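Walker-type atpase (Pyrococcus abyssi, PDB 2QEN) is of unknown cellular function but binds ADP and magnesium through a Walker-type nucleotide site and probably acts as an ATPase. Local coordinates at residues A[129-134]-A[166-171]. The protein carries 1 engineered substitution. Sequence-based numbering, arbitrary orientation.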
ATOM      1  N   GLU A 129      14.089 -16.628 -11.546  1.00 34.04           N
ATOM      2  CA  GLU A 129      13.491 -16.061 -10.347  1.00 33.87           C
ATOM      3  C   GLU A 129      11.974 -16.080 -10.498  1.00 33.00           C
ATOM      4  O   GLU A 129      11.453 -15.799 -11.588  1.00 32.13           O
ATOM      5  CB  GLU A 129      13.907 -14.593 -10.261  1.00 35.19           C
ATOM      6  CG  GLU A 129      13.963 -14.012  -8.899  1.00 36.34           C
ATOM      7  CD  GLU A 129      14.920 -12.855  -8.853  1.00 38.69           C
ATOM      8  OE1 GLU A 129      14.546 -11.750  -9.293  1.00 39.31           O
ATOM      9  OE2 GLU A 129      16.058 -13.051  -8.368  1.00 41.77           O
ATOM     10  N   PHE A 130      11.275 -16.386  -9.405  1.00 32.04           N
ATOM     11  CA  PHE A 130       9.829 -16.186  -9.331  1.00 31.40           C
ATOM     12  C   PHE A 130       9.461 -15.269  -8.150  1.00 31.40           C
ATOM     13  O   PHE A 130       9.965 -15.449  -7.033  1.00 31.89           O
ATOM     14  CB  PHE A 130       9.079 -17.525  -9.274  1.00 30.80           C
ATOM     15  CG  PHE A 130       7.595 -17.394  -9.448  1.00 30.51           C
ATOM     16  CD1 PHE A 130       7.035 -17.358 -10.709  1.00 29.02           C
ATOM     17  CD2 PHE A 130       6.751 -17.280  -8.331  1.00 31.30           C
ATOM     18  CE1 PHE A 130       5.655 -17.212 -10.867  1.00 30.70           C
ATOM     19  CE2 PHE A 130       5.369 -17.146  -8.484  1.00 30.38           C
ATOM     20  CZ  PHE A 130       4.820 -17.123  -9.760  1.00 29.07           C
ATOM     21  N   ILE A 131       8.589 -14.291  -8.401  1.00 30.71           N
ATOM     22  CA  ILE A 131       8.176 -13.349  -7.360  1.00 30.87           C
ATOM     23  C   ILE A 131       6.793 -13.665  -6.771  1.00 30.63           C
ATOM     24  O   ILE A 131       5.820 -13.860  -7.500  1.00 29.81           O
ATOM     25  CB  ILE A 131       8.225 -11.861  -7.842  1.00 31.16           C
ATOM     26  CG1 ILE A 131       9.626 -11.495  -8.366  1.00 30.98           C
ATOM     27  CG2 ILE A 131       7.777 -10.875  -6.714  1.00 31.11           C
ATOM     28  CD1 ILE A 131       9.604 -10.417  -9.464  1.00 28.94           C
ATOM     29  N   VAL A 132       6.724 -13.710  -5.440  1.00 30.13           N
ATOM     30  CA  VAL A 132       5.444 -13.736  -4.735  1.00 29.63           C
ATOM     31  C   VAL A 132       5.316 -12.432  -3.982  1.00 29.40           C
ATOM     32  O   VAL A 132       6.137 -12.128  -3.128  1.00 29.09           O
ATOM     33  CB  VAL A 132       5.313 -14.926  -3.740  1.00 29.94           C
ATOM     34  CG1 VAL A 132       3.920 -14.910  -3.063  1.00 28.51           C
ATOM     35  CG2 VAL A 132       5.542 -16.235  -4.452  1.00 30.25           C
ATOM     36  N   ALA A 133       4.303 -11.643  -4.337  1.00 30.08           N
ATOM     37  CA  ALA A 133       4.062 -10.349  -3.695  1.00 30.06           C
ATOM     38  C   ALA A 133       2.782 -10.332  -2.864  1.00 29.78           C
ATOM     39  O   ALA A 133       1.718 -10.746  -3.317  1.00 29.32           O
ATOM     40  CB  ALA A 133       4.048  -9.239  -4.718  1.00 30.16           C
ATOM     41  N   PHE A 134       2.917  -9.861  -1.634  1.00 29.56           N
ATOM     42  CA  PHE A 134       1.799  -9.695  -0.725  1.00 29.40           C
ATOM     43  C   PHE A 134       1.500  -8.195  -0.578  1.00 29.15           C
ATOM     44  O   PHE A 134       2.276  -7.443   0.008  1.00 28.23           O
ATOM     45  CB  PHE A 134       2.121 -10.338   0.632  1.00 29.41           C
ATOM     46  CG  PHE A 134       2.256 -11.846   0.586  1.00 31.47           C
ATOM     47  CD1 PHE A 134       3.485 -12.445   0.307  1.00 32.06           C
ATOM     48  CD2 PHE A 134       1.157 -12.667   0.832  1.00 33.59           C
ATOM     49  CE1 PHE A 134       3.624 -13.826   0.263  1.00 32.45           C
ATOM     50  CE2 PHE A 134       1.282 -14.076   0.797  1.00 34.06           C
ATOM     51  CZ  PHE A 134       2.515 -14.652   0.514  1.00 33.12           C
ATOM     52  N   LYS A 166      11.577 -14.878  -4.722  1.00 31.64           N
ATOM     53  CA  LYS A 166      11.684 -13.563  -4.103  1.00 31.36           C
ATOM     54  C   LYS A 166      10.315 -13.155  -3.575  1.00 30.75           C
ATOM     55  O   LYS A 166       9.291 -13.433  -4.197  1.00 30.49           O
ATOM     56  CB  LYS A 166      12.219 -12.522  -5.098  1.00 30.95           C
ATOM     57  CG  LYS A 166      13.654 -12.759  -5.545  1.00 32.91           C
ATOM     58  CD  LYS A 166      14.656 -12.575  -4.387  1.00 33.98           C
ATOM     59  CE  LYS A 166      15.978 -13.264  -4.690  1.00 34.05           C
ATOM     60  NZ  LYS A 166      16.900 -12.399  -5.440  1.00 34.87           N
ATOM     61  N   ILE A 167      10.315 -12.515  -2.417  1.00 30.19           N
ATOM     62  CA  ILE A 167       9.080 -12.120  -1.753  1.00 30.39           C
ATOM     63  C   ILE A 167       9.117 -10.592  -1.582  1.00 29.97           C
ATOM     64  O   ILE A 167      10.136 -10.035  -1.172  1.00 30.02           O
ATOM     65  CB  ILE A 167       8.892 -12.860  -0.403  1.00 30.17           C
ATOM     66  CG1 ILE A 167       8.637 -14.357  -0.626  1.00 30.68           C
ATOM     67  CG2 ILE A 167       7.748 -12.231   0.443  1.00 30.06           C
ATOM     68  CD1 ILE A 167       8.532 -15.139   0.664  1.00 30.90           C
ATOM     69  N   ILE A 168       8.034  -9.940  -1.992  1.00 29.76           N
ATOM     70  CA  ILE A 168       7.839  -8.512  -1.787  1.00 29.24           C
ATOM     71  C   ILE A 168       6.638  -8.367  -0.865  1.00 29.39           C
ATOM     72  O   ILE A 168       5.589  -8.955  -1.129  1.00 29.76           O
ATOM     73  CB  ILE A 168       7.563  -7.769  -3.123  1.00 29.57           C
ATOM     74  CG1 ILE A 168       8.760  -7.905  -4.070  1.00 28.56           C
ATOM     75  CG2 ILE A 168       7.249  -6.259  -2.871  1.00 28.58           C
ATOM     76  CD1 ILE A 168       8.482  -7.442  -5.498  1.00 28.50           C
ATOM     77  N   LEU A 169       6.804  -7.604   0.215  1.00 29.05           N
ATOM     78  CA  LEU A 169       5.707  -7.238   1.108  1.00 28.56           C
ATOM     79  C   LEU A 169       5.506  -5.734   1.026  1.00 28.40           C
ATOM     80  O   LEU A 169       6.448  -4.956   1.195  1.00 28.46           O
ATOM     81  CB  LEU A 169       6.011  -7.648   2.564  1.00 28.32           C
ATOM     82  CG  LEU A 169       6.478  -9.088   2.848  1.00 29.44           C
ATOM     83  CD1 LEU A 169       6.722  -9.242   4.339  1.00 30.61           C
ATOM     84  CD2 LEU A 169       5.462 -10.112   2.393  1.00 27.87           C
ATOM     85  N   THR A 170       4.285  -5.324   0.742  1.00 28.43           N
ATOM     86  CA  THR A 170       3.979  -3.912   0.686  1.00 29.33           C
ATOM     87  C   THR A 170       3.137  -3.572   1.910  1.00 29.21           C
ATOM     88  O   THR A 170       2.487  -4.452   2.500  1.00 29.41           O
ATOM     89  CB  THR A 170       3.209  -3.487  -0.605  1.00 29.07           C
ATOM     90  OG1 THR A 170       1.800  -3.543  -0.361  1.00 30.72           O
ATOM     91  CG2 THR A 170       3.583  -4.365  -1.819  1.00 28.18           C
ATOM     92  N   GLY A 171       3.156  -2.298   2.273  1.00 29.00           N
ATOM     93  CA  GLY A 171       2.342  -1.784   3.364  1.00 28.24           C
ATOM     94  C   GLY A 171       2.188  -0.278   3.290  1.00 27.70           C
ATOM     95  O   GLY A 171       3.169   0.456   3.109  1.00 27.66           O
TER
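Lys166 lies near the start of strand 165-171, beside strand 130-135. Its CB lies 4.2 Å from Phe130 O. CG is anti to the carbonyl carbon (chi1 -66°) and packs 3.5 Å from Glu129 CD. The chain bends at chi2 (-67°) and runs on through CD, bringing CE 3.7 Å from Glu129 OE2. A second bend at chi4 sets NZ 3.1 Å from Glu129 OE2 in a salt bridge. NZ meets this oxygen from above the carboxylate plane and also donates a hydrogen bond to Leu28 O. An alanine in place of Glu129 would remove the carboxylate and would probably leave Lys166 NZ less firmly held at this end of the strand pair. The strand axes run parallel, 4.7 Å apart at closest, as neighbours in a P-loop NTPase sheet. Helix 149-161 lies in the beta-alpha-beta crossover between them. Five backbone N-H...O bonds cross the pair, with donors alternating between the strands. The first, Lys166 N to Phe130 O, is 2.9 Å long and nearly straight at 172°. Ile131 CG2 meets Ile168 CD1 at 3.7 Å beside Ala133, on the face covered by helix 44-54. On the other face, Phe134 and Leu169 lie side by side, CD1 to CD2 3.7 Å. Ile167 CG2 comes to the edge of the Phe134 ring. Thr170 OG1 hydrogen-bonds to Asp135 OD1 and Glu136 N, both magnesium-binding residues, though the ion is not bound to them in this model.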